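Local coordinates for protein C-domain type II peptide synthetase (Streptomyces globisporus, PDB 4ZNM) that belongs to the condensation-domain family of peptide synthetases, with the two-lobed fold of the CoA-dependent acyltransferase superfamily, at residues I48-W52 / A160-M165; L63-L67 / D171-L175; A264-M270 / V330-R334; I289-S295 / I311-R317. All coordinates share one frame; numbering follows the deposited sequence.

Contact 1: I48-W52 / A160-M165; sequences IVGAW and ADAWAM
Ile48 of strand 47-55 presses its CD1 methyl against the first turn of helix 162-180, where the chain leaves the sequence His-His-Thr-Ala-Ala-Asp, the HHxxxD signature of condensation domains. This is the tight end of the contact. Ile48 CD1 lies 3.5 Å from Asp161 C and equally close to Ala162 N, so a side-chain tip rests directly on a peptide group, while Ile48 CG2 meets Ala160 O at 3.6 Å. The methyls of Ala160 and Ala162 stand farther off, with Ile48 CD1 to Ala162 CB at 4.3 Å. Ile48 and Ala162 also keep some exposure, whereas Gly50, Trp52 and Met165 are buried.

Toward Trp52 the packing becomes looser and is carried by one long, bent side chain. Met165, present as selenomethionine, slides past Ile48 in the reverse sense, its CG 3.8 Å from Ile48 CD1. It is then bent at chi2 (-67°) and again at chi3 (-52°), which turns its terminal methyl to the strand at Gly50, a residue with no side chain to meet it.

Asp161 adds no polar link to the strand. It is the N-cap of helix 162-180, OD1 accepting from Ala164 N nearly in line with its C-O bond and also pairing with Arg298, while OD2 takes the amide of Phe310. These bonds hold the very residue on whose peptide Ile48 CD1 rests. At the Trp52 end, Met165 CE meets the rim of the indole in the ring plane, 3.9 Å from Trp52 CH2.

Contact 2: L63-L67 / D171-L175; sequences LREAL and DLLNL
A chi1 of 171° carries CG of Leu172 to the side of CB opposite its own backbone N, and the branch beyond it sends CD1 across to helix 60-73. Leu63 takes a similar first torsion (-176°), which brings its CD1 toward helix 162-180 although its CB does not point there. The two leucines thus reach from the two helices into the same interface.

CD1 of Leu172 does most of the touching. It lies over the peptide joining Ala66 to Leu67, with Leu172 CD1 3.5 Å from Leu67 N and 3.6 Å from Ala66 C, and it flanks the Ala66 CB methyl. Leu67 CD1 also approaches Leu172 CD1, to 4.1 Å. CD1 of Leu63 meets Leu172 CG and, at 4.2 Å, the CD2 methyl of Leu173.

This is helix-on-helix packing in the N-terminal lobe of the condensation-domain fold. The axes of 63-67 and 171-175 approach to 8.8 Å with their directions 127° apart, nearer antiparallel than parallel. Ala66 marks the point where the backbones come together, Ala66 CA lying 5.7 Å from Leu175 CA, and there the small Ala66 CB faces Leu175 CB across 4.5 Å; Ala66 CB also faces the Leu172 carbonyl oxygen. No hydrogen bond crosses between the two segments, and the interface is made of aliphatic carbons and peptide groups. Polar ties lie nearby: Asp171 OD2 forms a salt bridge with Arg73 NE, at the end of helix 60-73, and a hydrogen bond with His74 NE2 just beyond it.

Contact 3: A264-M270 / V330-R334; sequences AKCSPFM and VLRTR
Arg334 NH2 donates to Lys265 O over 3.1 Å, with an N-H...O angle of 151°. The acceptor lies close to the guanidinium plane, at its edge, whereas the nitrogen stands above the carbonyl plane, 64° out of it, and so misses the lone-pair directions. Ala264 O also lies 3.2 Å from Arg334 NH2. The arginine gets to this end of the helix by bending at chi3 (75°) after an extended start, and the CD2 methyl of Leu331, from the preceding turn of its own helix, covers part of one guanidinium face.

The carbonyls lie at the close of helix 251-264, Ala264 its last residue and Lys265 the first beyond it, in a Schellman motif with Lys265 at positive phi. Two residues on, Ser267 is the N-cap of helix 268-284, its OG accepting from Met270 N at 3.2 Å. Helix 326-335 therefore packs against the short connection between two successive helices.

Under the polar edge lies a layer of carbon, sulfur and selenium. The selenium of Met270, a selenomethionine, crosses the aliphatic stem of Arg334, Met270 SE lying 3.8 Å from Arg334 CG. Thr333 places CG2 3.8 Å from Met270 O and turns its hydroxyl back to Val329 O. Cys266, modelled in two conformers, in one of them sets SG against Val330 CG1.

Carbonyl groups at a helix C-terminus carry partial negative charge, so the guanidinium probably offsets it here. Because Arg334 is partly exposed, solvent probably weakens that effect.

Contact 4: I289-S295 / I311-R317; sequences ITVPTFS and INFLPLR
Pro292 and Phe313 form the apolar centre of this antiparallel strand pair. The proline lies over one face of the phenyl ring in a CH-pi contact, its CB 3.7 Å from the ring centroid and 23° off the normal. Phe313, with CG anti to the backbone N (chi1 -169°), turns its edge to the face of Phe294 in a T-shaped stack, centroids 5.9 Å apart and planes at 78°. Farther out, Ile311 lays CD1 over a face of the Phe294 ring, 4.2 Å from its centroid.

On the other face of the ribbon, Thr293 CG2 meets Leu316 CD1 at 3.9 Å and the Leu314 side chain close by. Six backbone hydrogen bonds join the strands, in the pairs Val291-Leu316, Thr293-Leu314 and Ser295-Asn312; the shortest, at 2.8 Å, include Leu314 N to Thr293 O. Pro292 and Pro315 oppose each other at a non-hydrogen-bonded pair, where their lack of an N-H costs no bond between these strands.

The polar groups lie toward the two ends. Thr290 OG1 rests beside the stem of Arg317, 3.2 Å from Arg317 CG, while Arg317 NE forms a salt bridge with Asp288. At the other end Ser295 OG and Asn312 ND2 share Glu344 OE2.

Backbone hydrogen bonds also join Thr290 with Ile226 and Pro292 with Phe371, along the other edge of strand 288-295. Side chains of strand 366-373 (Ile368, Val370, Gln372) touch those of Pro292, Phe294 and Phe313, while helices 268-284 and 339-342 cover the face of Val291, Thr293, Leu314 and Leu316.

Overall arrangement
Contacts 1 and 2 use different turns of helix 162-180, with centres about 15 Å apart, and bring to it strand 47-55 and the next helix, 60-73. Contacts 3 and 4 form a second pair, their centres also about 15 Å apart, in which contact 4 falls within the chain span between 264-270 and 330-334; Phe269 CZ touches Thr293 OG1 at 3.8 Å. The pairs meet between contacts 1 and 4, where Asp161 OD2 of the HHxxxD motif packs 3.6 Å from Ile311 N. Contact 2 lies about 35 Å, centre to centre, from contact 4, across the molecule. A sodium ion lies about 12 Å from the Leu67 side chain, and one about 13 Å from that of Ala160, so neither is part of these contacts.

Contact 1: I48-W52 / A160-M165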
loop_
_atom_site.group_PDB
_atom_site.type_symbol
_atom_site.label_atom_id
_atom_site.label_comp_id
_atom_site.label_asym_id
_atom_site.label_seq_id
_atom_site.Cartn_x
_atom_site.Cartn_y
_atom_site.Cartn_z
ATOM N N ILE A 48 1.996 6.083 -5.858
ATOM C CA ILE A 48 0.758 5.685 -5.217
ATOM C C ILE A 48 -0.288 6.711 -5.651
ATOM O O ILE A 48 0.010 7.909 -5.697
ATOM C CB ILE A 48 0.928 5.605 -3.662
ATOM C CG1 ILE A 48 -0.382 5.250 -2.971
ATOM C CG2 ILE A 48 1.433 6.947 -3.117
ATOM C CD1 ILE A 48 -0.180 4.972 -1.425
ATOM N N VAL A 49 -1.491 6.248 -5.986
ATOM C CA VAL A 49 -2.540 7.140 -6.493
ATOM C C VAL A 49 -3.744 6.982 -5.612
ATOM O O VAL A 49 -3.989 5.917 -5.087
ATOM C CB VAL A 49 -2.937 6.847 -7.959
ATOM C CG1 VAL A 49 -1.743 6.893 -8.850
ATOM C CG2 VAL A 49 -3.622 5.474 -8.037
ATOM N N GLY A 50 -4.521 8.045 -5.491
ATOM C CA GLY A 50 -5.785 7.974 -4.784
ATOM C C GLY A 50 -6.757 8.951 -5.419
ATOM O O GLY A 50 -6.357 9.918 -6.104
ATOM N N ALA A 51 -8.029 8.668 -5.215
ATOM C CA ALA A 51 -9.098 9.498 -5.765
ATOM C C ALA A 51 -10.163 9.752 -4.725
ATOM O O ALA A 51 -10.519 8.845 -3.955
ATOM C CB ALA A 51 -9.711 8.831 -6.969
ATOM N N TRP A 52 -10.676 10.981 -4.747
ATOM C CA TRP A 52 -11.728 11.439 -3.848
ATOM C C TRP A 52 -12.862 12.044 -4.658
ATOM O O TRP A 52 -12.609 12.859 -5.566
ATOM C CB TRP A 52 -11.171 12.477 -2.898
ATOM C CG TRP A 52 -10.275 11.938 -1.866
ATOM C CD1 TRP A 52 -10.612 11.618 -0.594
ATOM C CD2 TRP A 52 -8.889 11.645 -2.002
ATOM N NE1 TRP A 52 -9.525 11.155 0.075
ATOM C CE2 TRP A 52 -8.452 11.152 -0.768
ATOM C CE3 TRP A 52 -7.984 11.743 -3.052
ATOM C CZ2 TRP A 52 -7.136 10.761 -0.544
ATOM C CZ3 TRP A 52 -6.680 11.362 -2.841
ATOM C CH2 TRP A 52 -6.259 10.879 -1.588
ATOM N N ALA A 160 5.470 8.718 0.071
ATOM C CA ALA A 160 4.156 8.605 0.698
ATOM C C ALA A 160 3.645 7.196 0.627
ATOM O O ALA A 160 3.780 6.533 -0.394
ATOM C CB ALA A 160 3.154 9.573 0.003
ATOM N N ASP A 161 3.087 6.727 1.733
ATOM C CA ASP A 161 2.293 5.507 1.768
ATOM C C ASP A 161 0.772 5.822 1.868
ATOM O O ASP A 161 0.365 6.985 1.762
ATOM C CB ASP A 161 2.755 4.611 2.935
ATOM C CG ASP A 161 2.739 5.328 4.320
ATOM O OD1 ASP A 161 2.030 6.354 4.502
ATOM O OD2 ASP A 161 3.426 4.808 5.251
ATOM N N ALA A 162 -0.060 4.793 2.020
ATOM C CA ALA A 162 -1.521 4.994 2.012
ATOM C C ALA A 162 -1.952 5.964 3.106
ATOM O O ALA A 162 -2.744 6.881 2.862
ATOM C CB ALA A 162 -2.251 3.676 2.138
ATOM N N TRP A 163 -1.386 5.820 4.291
ATOM C CA TRP A 163 -1.746 6.691 5.415
ATOM C C TRP A 163 -1.366 8.133 5.088
ATOM O O TRP A 163 -2.141 9.083 5.329
ATOM C CB TRP A 163 -1.064 6.203 6.712
ATOM C CG TRP A 163 -1.309 7.046 7.935
ATOM C CD1 TRP A 163 -0.829 8.282 8.173
ATOM C CD2 TRP A 163 -2.055 6.675 9.103
ATOM N NE1 TRP A 163 -1.231 8.719 9.402
ATOM C CE2 TRP A 163 -1.987 7.753 9.996
ATOM C CE3 TRP A 163 -2.783 5.543 9.469
ATOM C CZ2 TRP A 163 -2.611 7.737 11.240
ATOM C CZ3 TRP A 163 -3.408 5.526 10.702
ATOM C CH2 TRP A 163 -3.320 6.619 11.573
ATOM N N ALA A 164 -0.204 8.302 4.472
ATOM C CA ALA A 164 0.243 9.637 4.064
ATOM C C ALA A 164 -0.700 10.277 3.057
ATOM O O ALA A 164 -0.887 11.485 3.079
ATOM C CB ALA A 164 1.671 9.585 3.469
HETATM N N MSE A 165 -1.267 9.477 2.157
HETATM C CA MSE A 165 -2.175 10.001 1.125
HETATM C C MSE A 165 -3.477 10.511 1.801
HETATM O O MSE A 165 -4.034 11.524 1.427
HETATM C CB MSE A 165 -2.514 8.930 0.083
HETATM C CG MSE A 165 -1.388 8.562 -0.860
HETATM SE SE MSE A 165 -0.885 9.999 -2.046
HETATM C CE MSE A 165 -2.619 10.429 -2.772
#

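Contact 2: L63-L67 / D171-L175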
loop_
_atom_site.group_PDB
_atom_site.type_symbol
_atom_site.label_atom_id
_atom_site.label_comp_id
_atom_site.label_asym_id
_atom_site.label_seq_id
_atom_site.Cartn_x
_atom_site.Cartn_y
_atom_site.Cartn_z
ATOM N N LEU A 63 -7.560 26.022 -5.187
ATOM C CA LEU A 63 -7.186 24.640 -4.946
ATOM C C LEU A 63 -5.736 24.419 -5.366
ATOM O O LEU A 63 -5.002 23.697 -4.689
ATOM C CB LEU A 63 -8.113 23.663 -5.678
ATOM C CG LEU A 63 -7.823 22.201 -5.393
ATOM C CD1 LEU A 63 -8.163 21.836 -3.950
ATOM C CD2 LEU A 63 -8.621 21.310 -6.326
ATOM N N ARG A 64 -5.312 25.078 -6.441
ATOM C CA ARG A 64 -3.946 24.959 -6.914
ATOM C C ARG A 64 -2.986 25.564 -5.902
ATOM O O ARG A 64 -1.941 24.981 -5.577
ATOM C CB ARG A 64 -3.797 25.622 -8.258
ATOM C CG ARG A 64 -2.401 25.604 -8.786
ATOM C CD ARG A 64 -2.396 26.059 -10.241
ATOM N NE ARG A 64 -2.635 27.469 -10.359
ATOM C CZ ARG A 64 -3.735 28.034 -10.875
ATOM N NH1 ARG A 64 -3.840 29.349 -10.908
ATOM N NH2 ARG A 64 -4.741 27.307 -11.332
ATOM N N GLU A 65 -3.332 26.732 -5.402
ATOM C CA GLU A 65 -2.537 27.360 -4.345
ATOM C C GLU A 65 -2.433 26.458 -3.119
ATOM O O GLU A 65 -1.362 26.337 -2.536
ATOM C CB GLU A 65 -3.138 28.701 -3.935
ATOM C CG GLU A 65 -2.970 29.832 -4.933
ATOM C CD GLU A 65 -3.827 31.068 -4.591
ATOM O OE1 GLU A 65 -4.790 30.951 -3.792
ATOM O OE2 GLU A 65 -3.532 32.156 -5.130
ATOM N N ALA A 66 -3.535 25.826 -2.733
ATOM C CA ALA A 66 -3.530 24.928 -1.592
ATOM C C ALA A 66 -2.576 23.760 -1.815
ATOM O O ALA A 66 -1.942 23.281 -0.891
ATOM C CB ALA A 66 -4.949 24.424 -1.315
ATOM N N LEU A 67 -2.513 23.265 -3.043
ATOM C CA LEU A 67 -1.613 22.169 -3.364
ATOM C C LEU A 67 -0.143 22.588 -3.183
ATOM O O LEU A 67 0.672 21.821 -2.647
ATOM C CB LEU A 67 -1.857 21.677 -4.786
ATOM C CG LEU A 67 -1.184 20.318 -4.976
ATOM C CD1 LEU A 67 -2.207 19.246 -4.700
ATOM C CD2 LEU A 67 -0.558 20.186 -6.346
ATOM N N ASP A 171 -5.160 17.580 4.682
ATOM C CA ASP A 171 -4.457 18.840 4.775
ATOM C C ASP A 171 -4.836 19.750 3.602
ATOM O O ASP A 171 -5.052 20.939 3.787
ATOM C CB ASP A 171 -2.963 18.592 4.784
ATOM C CG ASP A 171 -2.454 17.994 6.114
ATOM O OD1 ASP A 171 -3.274 17.696 7.028
ATOM O OD2 ASP A 171 -1.216 17.835 6.225
ATOM N N LEU A 172 -4.867 19.184 2.403
ATOM C CA LEU A 172 -5.136 19.958 1.187
ATOM C C LEU A 172 -6.481 20.646 1.242
ATOM O O LEU A 172 -6.588 21.838 0.981
ATOM C CB LEU A 172 -5.097 19.066 -0.041
ATOM C CG LEU A 172 -5.580 19.708 -1.338
ATOM C CD1 LEU A 172 -4.577 20.775 -1.737
ATOM C CD2 LEU A 172 -5.761 18.670 -2.415
ATOM N N LEU A 173 -7.515 19.876 1.570
ATOM C CA LEU A 173 -8.863 20.425 1.580
ATOM C C LEU A 173 -9.092 21.369 2.762
ATOM O O LEU A 173 -9.883 22.314 2.662
ATOM C CB LEU A 173 -9.873 19.275 1.549
ATOM C CG LEU A 173 -9.696 18.487 0.213
ATOM C CD1 LEU A 173 -10.723 17.412 0.129
ATOM C CD2 LEU A 173 -9.850 19.368 -1.013
ATOM N N ASN A 174 -8.364 21.164 3.850
ATOM C CA ASN A 174 -8.399 22.105 4.982
ATOM C C ASN A 174 -7.732 23.432 4.610
ATOM O O ASN A 174 -8.283 24.497 4.840
ATOM C CB ASN A 174 -7.706 21.477 6.186
ATOM C CG ASN A 174 -7.590 22.416 7.368
ATOM O OD1 ASN A 174 -6.815 23.374 7.354
ATOM N ND2 ASN A 174 -8.332 22.114 8.420
ATOM N N LEU A 175 -6.535 23.363 4.022
ATOM C CA LEU A 175 -5.826 24.582 3.628
ATOM C C LEU A 175 -6.633 25.348 2.542
ATOM O O LEU A 175 -6.656 26.577 2.522
ATOM C CB LEU A 175 -4.418 24.240 3.118
ATOM C CG LEU A 175 -3.506 23.686 4.232
ATOM C CD1 LEU A 175 -2.265 23.116 3.647
ATOM C CD2 LEU A 175 -3.153 24.767 5.307
#

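Contact 3: A264-M270 / V330-R334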
loop_
_atom_site.group_PDB
_atom_site.type_symbol
_atom_site.label_atom_id
_atom_site.label_comp_id
_atom_site.label_asym_id
_atom_site.label_seq_id
_atom_site.Cartn_x
_atom_site.Cartn_y
_atom_site.Cartn_z
ATOM N N ALA A 264 -14.786 -14.925 16.625
ATOM C CA ALA A 264 -13.496 -15.574 16.902
ATOM C C ALA A 264 -12.512 -14.676 17.661
ATOM O O ALA A 264 -11.445 -15.137 18.090
ATOM C CB ALA A 264 -12.862 -16.010 15.622
ATOM N N LYS A 265 -12.849 -13.396 17.795
ATOM C CA LYS A 265 -11.959 -12.450 18.435
ATOM C C LYS A 265 -10.663 -12.319 17.637
ATOM O O LYS A 265 -9.582 -12.192 18.210
ATOM C CB LYS A 265 -11.668 -12.872 19.878
ATOM C CG LYS A 265 -12.937 -12.990 20.714
ATOM C CD LYS A 265 -12.709 -12.758 22.221
ATOM C CE LYS A 265 -13.995 -12.257 22.902
ATOM N NZ LYS A 265 -15.178 -13.124 22.604
ATOM N N CYS A 266 -10.788 -12.376 16.308
ATOM C CA CYS A 266 -9.679 -12.109 15.387
ATOM C C CYS A 266 -10.085 -10.957 14.458
ATOM O O CYS A 266 -11.265 -10.787 14.168
ATOM C CB CYS A 266 -9.331 -13.361 14.573
ATOM S SG CYS A 266 -8.940 -14.855 15.556
ATOM N N SER A 267 -9.134 -10.155 13.991
ATOM C CA SER A 267 -9.476 -9.085 13.051
ATOM C C SER A 267 -9.893 -9.676 11.688
ATOM O O SER A 267 -9.490 -10.808 11.342
ATOM C CB SER A 267 -8.303 -8.141 12.869
ATOM O OG SER A 267 -7.285 -8.819 12.162
ATOM N N PRO A 268 -10.670 -8.919 10.896
ATOM C CA PRO A 268 -10.998 -9.398 9.545
ATOM C C PRO A 268 -9.750 -9.622 8.698
ATOM O O PRO A 268 -9.748 -10.452 7.797
ATOM C CB PRO A 268 -11.867 -8.281 8.961
ATOM C CG PRO A 268 -12.474 -7.595 10.177
ATOM C CD PRO A 268 -11.421 -7.691 11.254
ATOM N N PHE A 269 -8.686 -8.890 8.971
ATOM C CA PHE A 269 -7.474 -9.115 8.205
ATOM C C PHE A 269 -6.847 -10.462 8.502
ATOM O O PHE A 269 -6.336 -11.117 7.592
ATOM C CB PHE A 269 -6.421 -8.055 8.454
ATOM C CG PHE A 269 -5.203 -8.275 7.637
ATOM C CD1 PHE A 269 -5.275 -8.154 6.263
ATOM C CD2 PHE A 269 -4.011 -8.663 8.212
ATOM C CE1 PHE A 269 -4.167 -8.361 5.482
ATOM C CE2 PHE A 269 -2.893 -8.885 7.427
ATOM C CZ PHE A 269 -2.975 -8.734 6.067
HETATM N N MSE A 270 -6.839 -10.860 9.776
HETATM C CA MSE A 270 -6.273 -12.149 10.161
HETATM C C MSE A 270 -7.021 -13.264 9.476
HETATM O O MSE A 270 -6.411 -14.224 9.044
HETATM C CB MSE A 270 -6.330 -12.370 11.653
HETATM C CG MSE A 270 -5.356 -11.576 12.451
HETATM SE SE MSE A 270 -5.756 -11.714 14.361
HETATM C CE MSE A 270 -4.389 -10.402 14.849
ATOM N N VAL A 330 -6.854 -19.730 11.690
ATOM C CA VAL A 330 -7.016 -18.327 12.064
ATOM C C VAL A 330 -6.399 -18.094 13.445
ATOM O O VAL A 330 -5.719 -17.089 13.674
ATOM C CB VAL A 330 -8.508 -17.902 12.037
ATOM C CG1 VAL A 330 -8.664 -16.425 12.405
ATOM C CG2 VAL A 330 -9.096 -18.135 10.668
ATOM N N LEU A 331 -6.613 -19.022 14.368
ATOM C CA LEU A 331 -6.094 -18.843 15.717
ATOM C C LEU A 331 -4.560 -18.868 15.727
ATOM O O LEU A 331 -3.939 -18.066 16.419
ATOM C CB LEU A 331 -6.647 -19.909 16.648
ATOM C CG LEU A 331 -8.141 -19.779 16.953
ATOM C CD1 LEU A 331 -8.581 -20.998 17.723
ATOM C CD2 LEU A 331 -8.497 -18.511 17.724
ATOM N N ARG A 332 -3.954 -19.759 14.942
ATOM C CA ARG A 332 -2.491 -19.785 14.800
ATOM C C ARG A 332 -1.992 -18.505 14.156
ATOM O O ARG A 332 -0.970 -17.963 14.554
ATOM C CB ARG A 332 -2.062 -20.993 14.006
ATOM C CG ARG A 332 -2.279 -22.276 14.832
ATOM C CD ARG A 332 -1.834 -23.487 14.076
ATOM N NE ARG A 332 -2.298 -24.707 14.718
ATOM C CZ ARG A 332 -1.959 -25.931 14.335
ATOM N NH1 ARG A 332 -1.145 -26.104 13.300
ATOM N NH2 ARG A 332 -2.456 -26.989 14.974
ATOM N N THR A 333 -2.758 -18.001 13.199
ATOM C CA THR A 333 -2.397 -16.760 12.539
ATOM C C THR A 333 -2.379 -15.647 13.564
ATOM O O THR A 333 -1.476 -14.810 13.546
ATOM C CB THR A 333 -3.368 -16.425 11.400
ATOM O OG1 THR A 333 -3.220 -17.404 10.373
ATOM C CG2 THR A 333 -3.115 -15.023 10.821
ATOM N N ARG A 334 -3.369 -15.647 14.463
ATOM C CA ARG A 334 -3.478 -14.596 15.477
ATOM C C ARG A 334 -2.248 -14.633 16.372
ATOM O O ARG A 334 -1.666 -13.603 16.704
ATOM C CB ARG A 334 -4.749 -14.762 16.318
ATOM C CG ARG A 334 -4.911 -13.723 17.420
ATOM C CD ARG A 334 -6.260 -13.858 18.091
ATOM N NE ARG A 334 -6.285 -15.010 18.969
ATOM C CZ ARG A 334 -7.368 -15.475 19.593
ATOM N NH1 ARG A 334 -7.278 -16.536 20.383
ATOM N NH2 ARG A 334 -8.540 -14.906 19.410
#

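Contact 4: I289-S295 / I311-R317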
loop_
_atom_site.group_PDB
_atom_site.type_symbol
_atom_site.label_atom_id
_atom_site.label_comp_id
_atom_site.label_asym_id
_atom_site.label_seq_id
_atom_site.Cartn_x
_atom_site.Cartn_y
_atom_site.Cartn_z
ATOM N N ILE A 289 4.535 -22.252 6.476
ATOM C CA ILE A 289 4.234 -21.185 5.543
ATOM C C ILE A 289 4.710 -19.835 6.046
ATOM O O ILE A 289 4.233 -19.323 7.073
ATOM C CB ILE A 289 2.724 -21.163 5.251
ATOM C CG1 ILE A 289 2.345 -22.440 4.486
ATOM C CG2 ILE A 289 2.344 -19.925 4.461
ATOM C CD1 ILE A 289 0.915 -22.464 4.029
ATOM N N THR A 290 5.637 -19.242 5.311
ATOM C CA THR A 290 6.083 -17.906 5.641
ATOM C C THR A 290 5.703 -16.935 4.514
ATOM O O THR A 290 6.164 -17.069 3.382
ATOM C CB THR A 290 7.619 -17.843 5.870
ATOM O OG1 THR A 290 7.999 -18.717 6.936
ATOM C CG2 THR A 290 8.042 -16.443 6.215
ATOM N N VAL A 291 4.900 -15.946 4.867
ATOM C CA VAL A 291 4.390 -14.932 3.928
ATOM C C VAL A 291 4.560 -13.568 4.577
ATOM O O VAL A 291 4.166 -13.371 5.718
ATOM C CB VAL A 291 2.917 -15.177 3.544
ATOM C CG1 VAL A 291 2.381 -14.040 2.626
ATOM C CG2 VAL A 291 2.783 -16.495 2.830
ATOM N N PRO A 292 5.155 -12.624 3.859
ATOM C CA PRO A 292 5.317 -11.302 4.445
ATOM C C PRO A 292 4.053 -10.474 4.302
ATOM O O PRO A 292 3.257 -10.665 3.364
ATOM C CB PRO A 292 6.454 -10.672 3.615
ATOM C CG PRO A 292 6.433 -11.401 2.335
ATOM C CD PRO A 292 5.895 -12.759 2.588
ATOM N N THR A 293 3.867 -9.577 5.256
ATOM C CA THR A 293 2.877 -8.528 5.134
ATOM C C THR A 293 3.662 -7.237 5.169
ATOM O O THR A 293 4.880 -7.270 5.358
ATOM C CB THR A 293 1.823 -8.580 6.288
ATOM O OG1 THR A 293 0.696 -7.754 5.958
ATOM C CG2 THR A 293 2.421 -8.111 7.607
ATOM N N PHE A 294 2.973 -6.109 5.003
ATOM C CA PHE A 294 3.545 -4.802 5.336
ATOM C C PHE A 294 2.799 -4.304 6.551
ATOM O O PHE A 294 1.561 -4.187 6.536
ATOM C CB PHE A 294 3.394 -3.765 4.207
ATOM C CG PHE A 294 4.410 -3.861 3.133
ATOM C CD1 PHE A 294 5.700 -3.404 3.339
ATOM C CD2 PHE A 294 4.057 -4.331 1.881
ATOM C CE1 PHE A 294 6.633 -3.442 2.333
ATOM C CE2 PHE A 294 4.978 -4.396 0.866
ATOM C CZ PHE A 294 6.284 -3.959 1.085
ATOM N N SER A 295 3.527 -3.992 7.610
ATOM C CA SER A 295 2.880 -3.345 8.733
ATOM C C SER A 295 2.713 -1.860 8.403
ATOM O O SER A 295 3.332 -1.366 7.469
ATOM C CB SER A 295 3.699 -3.531 9.999
ATOM O OG SER A 295 4.848 -2.705 9.918
ATOM N N ILE A 311 5.828 2.133 5.870
ATOM C CA ILE A 311 5.416 0.740 5.949
ATOM C C ILE A 311 6.646 -0.168 6.079
ATOM O O ILE A 311 7.748 0.192 5.650
ATOM C CB ILE A 311 4.546 0.335 4.757
ATOM C CG1 ILE A 311 5.256 0.604 3.434
ATOM C CG2 ILE A 311 3.177 1.044 4.847
ATOM C CD1 ILE A 311 4.423 0.168 2.212
ATOM N N ASN A 312 6.449 -1.340 6.670
ATOM C CA ASN A 312 7.582 -2.223 7.002
ATOM C C ASN A 312 7.261 -3.689 6.658
ATOM O O ASN A 312 6.248 -4.240 7.049
ATOM C CB ASN A 312 7.935 -2.061 8.472
ATOM C CG ASN A 312 9.113 -2.908 8.890
ATOM O OD1 ASN A 312 10.147 -2.969 8.197
ATOM N ND2 ASN A 312 8.967 -3.571 10.027
ATOM N N PHE A 313 8.124 -4.266 5.843
ATOM C CA PHE A 313 8.061 -5.661 5.411
ATOM C C PHE A 313 8.227 -6.556 6.639
ATOM O O PHE A 313 9.207 -6.424 7.370
ATOM C CB PHE A 313 9.179 -5.855 4.368
ATOM C CG PHE A 313 9.151 -7.140 3.598
ATOM C CD1 PHE A 313 8.502 -7.221 2.370
ATOM C CD2 PHE A 313 9.860 -8.250 4.066
ATOM C CE1 PHE A 313 8.542 -8.384 1.614
ATOM C CE2 PHE A 313 9.902 -9.419 3.324
ATOM C CZ PHE A 313 9.242 -9.478 2.088
ATOM N N LEU A 314 7.247 -7.414 6.897
ATOM C CA LEU A 314 7.144 -8.114 8.172
ATOM C C LEU A 314 6.820 -9.600 7.938
ATOM O O LEU A 314 5.709 -9.944 7.524
ATOM C CB LEU A 314 6.065 -7.471 9.040
ATOM C CG LEU A 314 5.793 -8.133 10.393
ATOM C CD1 LEU A 314 7.029 -8.047 11.290
ATOM C CD2 LEU A 314 4.558 -7.535 11.081
ATOM N N PRO A 315 7.788 -10.488 8.176
ATOM C CA PRO A 315 7.498 -11.883 7.809
ATOM C C PRO A 315 6.658 -12.611 8.854
ATOM O O PRO A 315 6.926 -12.530 10.053
ATOM C CB PRO A 315 8.888 -12.505 7.665
ATOM C CG PRO A 315 9.813 -11.602 8.405
ATOM C CD PRO A 315 9.223 -10.242 8.382
ATOM N N LEU A 316 5.630 -13.304 8.370
ATOM C CA LEU A 316 4.681 -14.032 9.221
ATOM C C LEU A 316 4.819 -15.510 8.935
ATOM O O LEU A 316 4.456 -15.955 7.849
ATOM C CB LEU A 316 3.239 -13.578 8.949
ATOM C CG LEU A 316 2.990 -12.091 9.167
ATOM C CD1 LEU A 316 1.567 -11.691 8.906
ATOM C CD2 LEU A 316 3.392 -11.662 10.553
ATOM N N ARG A 317 5.365 -16.252 9.895
ATOM C CA ARG A 317 5.560 -17.687 9.735
ATOM C C ARG A 317 4.592 -18.469 10.586
ATOM O O ARG A 317 4.610 -18.332 11.793
ATOM C CB ARG A 317 6.967 -18.087 10.126
ATOM C CG ARG A 317 7.242 -19.568 9.939
ATOM C CD ARG A 317 8.659 -19.905 10.322
ATOM N NE ARG A 317 9.070 -21.234 9.853
ATOM C CZ ARG A 317 10.195 -21.840 10.218
ATOM N NH1 ARG A 317 11.024 -21.267 11.075
ATOM N NH2 ARG A 317 10.515 -23.010 9.708
#